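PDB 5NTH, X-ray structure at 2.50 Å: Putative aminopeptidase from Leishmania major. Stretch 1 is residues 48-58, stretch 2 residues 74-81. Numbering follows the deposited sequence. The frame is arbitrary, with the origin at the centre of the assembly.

Stretch 1, residues 48-58: LLVGALEQLRD
Stretch 2 74-81: ALQRVKAG

Four leucines and a valine form the apolar centre of the contact between the two stretches. Leu-75, m at chi1 (-64°) and t at chi2 (163°), is the most extensively covered residue; its CA-to-CB bond points sideways, but the end of the side chain comes nearer, placing CD2 4.1 Å from CD2 of Leu-49 and 4.2 Å from CB of Leu-56. Val-78 (chi1 74°, p) fills the neighbouring position, with its CG1 3.8 Å from Leu-53 CD1 and 4.5 Å from Leu-56 CD1. Leu-49 and Leu-53 are both t at chi1 and p at chi2, Leu-56 is m then t, and all three direct their CA-to-CB bonds toward stretch 2. The contacts pack branched hydrocarbon together, buried except at Leu-53, which stays partly exposed.

In stretch 1 the backbone passes from strand to helix. An extended strand carries Leu-49 (phi/psi -123/126); Ala-52 then occupies the N-cap position of a short helix that begins at Leu-53, whose turns are held by Leu-56 N to Ala-52 O (3.0 Å) and Arg-57 N to Leu-53 O (3.1 Å). In stretch 2 a helix ends with Val-78 N bonded to Ala-74 O (3.0 Å), and Val-78 itself turns extended (-59/133). The register runs antiparallel: Leu-53 CA lies 6.0 Å from Ala-80 CA, and Arg-57 CA 6.7 Å from Leu-75 CA. Leu-53 CD2 also reaches to 4.0 Å from Ala-80 N.

At the exposed edge, Arg-57 extends its side chain (chi1 -85°, then t, t) along the end of the stretch 2 helix, where carbonyls lack helical partners. Its NE is 3.6 Å from Leu-75 O, and NH2 is 3.4 Å from Gln-76 O; both oxygens lie near the guanidinium plane. NH2 comes within 3.2 Å of Val-78 O, but the angle is too poor for a hydrogen bond.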

# COMPACT_ATOMS: atom_id res chain seq x y z
N LEU A 48 -20.95 -39.83 -19.64
CA LEU A 48 -20.34 -38.72 -20.30
C LEU A 48 -19.66 -39.19 -21.59
O LEU A 48 -18.90 -40.17 -21.60
CB LEU A 48 -19.33 -38.05 -19.38
CG LEU A 48 -18.40 -37.02 -20.05
CD1 LEU A 48 -19.15 -35.77 -20.52
CD2 LEU A 48 -17.27 -36.66 -19.11
N LEU A 49 -19.89 -38.44 -22.65
CA LEU A 49 -19.29 -38.70 -23.92
C LEU A 49 -18.55 -37.45 -24.32
O LEU A 49 -19.13 -36.36 -24.36
CB LEU A 49 -20.36 -39.02 -24.95
CG LEU A 49 -19.85 -39.19 -26.38
CD1 LEU A 49 -18.75 -40.24 -26.48
CD2 LEU A 49 -21.04 -39.54 -27.25
N VAL A 50 -17.26 -37.61 -24.62
CA VAL A 50 -16.41 -36.47 -24.84
C VAL A 50 -15.40 -36.82 -25.90
O VAL A 50 -14.70 -37.84 -25.81
CB VAL A 50 -15.74 -35.98 -23.55
CG1 VAL A 50 -14.97 -37.08 -22.82
CG2 VAL A 50 -14.83 -34.81 -23.85
N GLY A 51 -15.32 -35.94 -26.89
CA GLY A 51 -14.36 -36.11 -27.95
C GLY A 51 -14.39 -34.97 -28.94
O GLY A 51 -15.28 -34.13 -28.92
N ALA A 52 -13.37 -34.95 -29.78
CA ALA A 52 -13.34 -34.14 -31.00
C ALA A 52 -14.67 -34.22 -31.71
O ALA A 52 -15.23 -35.30 -31.85
CB ALA A 52 -12.25 -34.67 -31.93
N LEU A 53 -15.16 -33.09 -32.21
CA LEU A 53 -16.40 -33.09 -32.97
C LEU A 53 -16.45 -34.09 -34.14
O LEU A 53 -17.45 -34.80 -34.27
CB LEU A 53 -16.76 -31.69 -33.46
CG LEU A 53 -18.23 -31.57 -33.90
CD1 LEU A 53 -19.25 -31.86 -32.79
CD2 LEU A 53 -18.44 -30.18 -34.49
N GLU A 54 -15.40 -34.16 -34.98
CA GLU A 54 -15.34 -35.22 -36.03
C GLU A 54 -15.69 -36.59 -35.44
O GLU A 54 -16.58 -37.27 -35.93
CB GLU A 54 -13.95 -35.31 -36.70
N GLN A 55 -15.01 -36.97 -34.36
CA GLN A 55 -15.08 -38.33 -33.83
C GLN A 55 -16.46 -38.57 -33.21
O GLN A 55 -17.01 -39.66 -33.35
CB GLN A 55 -13.95 -38.61 -32.82
N LEU A 56 -17.03 -37.54 -32.59
CA LEU A 56 -18.37 -37.67 -32.02
C LEU A 56 -19.45 -37.92 -33.06
O LEU A 56 -20.41 -38.62 -32.76
CB LEU A 56 -18.76 -36.45 -31.19
CG LEU A 56 -18.07 -36.25 -29.85
CD1 LEU A 56 -18.75 -35.12 -29.12
CD2 LEU A 56 -18.03 -37.49 -28.97
N ARG A 57 -19.31 -37.34 -34.25
CA ARG A 57 -20.34 -37.43 -35.30
C ARG A 57 -20.22 -38.65 -36.22
O ARG A 57 -21.10 -38.90 -37.07
CB ARG A 57 -20.37 -36.16 -36.13
CG ARG A 57 -21.23 -35.13 -35.46
CD ARG A 57 -21.05 -33.76 -36.07
NE ARG A 57 -22.03 -32.87 -35.46
CZ ARG A 57 -22.08 -31.55 -35.63
NH1 ARG A 57 -21.19 -30.91 -36.41
NH2 ARG A 57 -23.04 -30.87 -35.00
N ASP A 58 -19.13 -39.39 -36.03
CA ASP A 58 -18.89 -40.66 -36.69
C ASP A 58 -20.00 -41.67 -36.42
O ASP A 58 -20.60 -41.67 -35.33
CB ASP A 58 -17.56 -41.24 -36.23
CG ASP A 58 -16.97 -42.23 -37.20
OD1 ASP A 58 -17.71 -42.83 -38.02
OD2 ASP A 58 -15.74 -42.41 -37.15
N ALA A 74 -28.71 -35.04 -29.21
CA ALA A 74 -27.68 -34.31 -28.53
C ALA A 74 -26.42 -34.15 -29.42
O ALA A 74 -25.78 -33.10 -29.41
CB ALA A 74 -27.33 -34.99 -27.21
N LEU A 75 -26.12 -35.18 -30.22
CA LEU A 75 -24.99 -35.13 -31.11
C LEU A 75 -25.22 -34.21 -32.28
O LEU A 75 -24.25 -33.65 -32.78
CB LEU A 75 -24.59 -36.51 -31.55
CG LEU A 75 -24.11 -37.40 -30.40
CD1 LEU A 75 -24.10 -38.88 -30.77
CD2 LEU A 75 -22.72 -36.98 -29.94
N GLN A 76 -26.48 -34.00 -32.70
CA GLN A 76 -26.76 -32.99 -33.73
C GLN A 76 -26.54 -31.57 -33.21
O GLN A 76 -26.31 -30.66 -34.01
CB GLN A 76 -28.18 -33.06 -34.33
CG GLN A 76 -28.68 -34.42 -34.80
CD GLN A 76 -27.88 -35.07 -35.94
OE1 GLN A 76 -26.68 -34.82 -36.15
NE2 GLN A 76 -28.56 -35.96 -36.68
N ARG A 77 -26.63 -31.39 -31.89
CA ARG A 77 -26.69 -30.04 -31.30
C ARG A 77 -25.41 -29.55 -30.69
O ARG A 77 -25.21 -28.34 -30.58
CB ARG A 77 -27.74 -30.00 -30.21
CG ARG A 77 -29.14 -30.05 -30.73
CD ARG A 77 -30.12 -29.83 -29.61
NE ARG A 77 -31.47 -29.94 -30.15
CZ ARG A 77 -32.55 -29.43 -29.58
NH1 ARG A 77 -32.48 -28.79 -28.42
NH2 ARG A 77 -33.72 -29.56 -30.20
N VAL A 78 -24.59 -30.47 -30.21
CA VAL A 78 -23.28 -30.14 -29.70
C VAL A 78 -22.51 -29.46 -30.85
O VAL A 78 -22.57 -29.91 -31.99
CB VAL A 78 -22.55 -31.39 -29.14
CG1 VAL A 78 -22.05 -32.32 -30.25
CG2 VAL A 78 -21.41 -30.98 -28.25
N LYS A 79 -21.87 -28.34 -30.53
CA LYS A 79 -20.95 -27.65 -31.42
C LYS A 79 -19.55 -27.72 -30.74
O LYS A 79 -19.47 -27.98 -29.52
CB LYS A 79 -21.44 -26.20 -31.62
N ALA A 80 -18.46 -27.53 -31.50
CA ALA A 80 -17.10 -27.45 -30.91
C ALA A 80 -17.04 -26.60 -29.65
O ALA A 80 -17.39 -25.41 -29.68
CB ALA A 80 -16.07 -26.93 -31.92
N GLY A 81 -16.62 -27.22 -28.55
CA GLY A 81 -16.49 -26.54 -27.24
C GLY A 81 -17.69 -26.53 -26.32
O GLY A 81 -17.56 -26.20 -25.15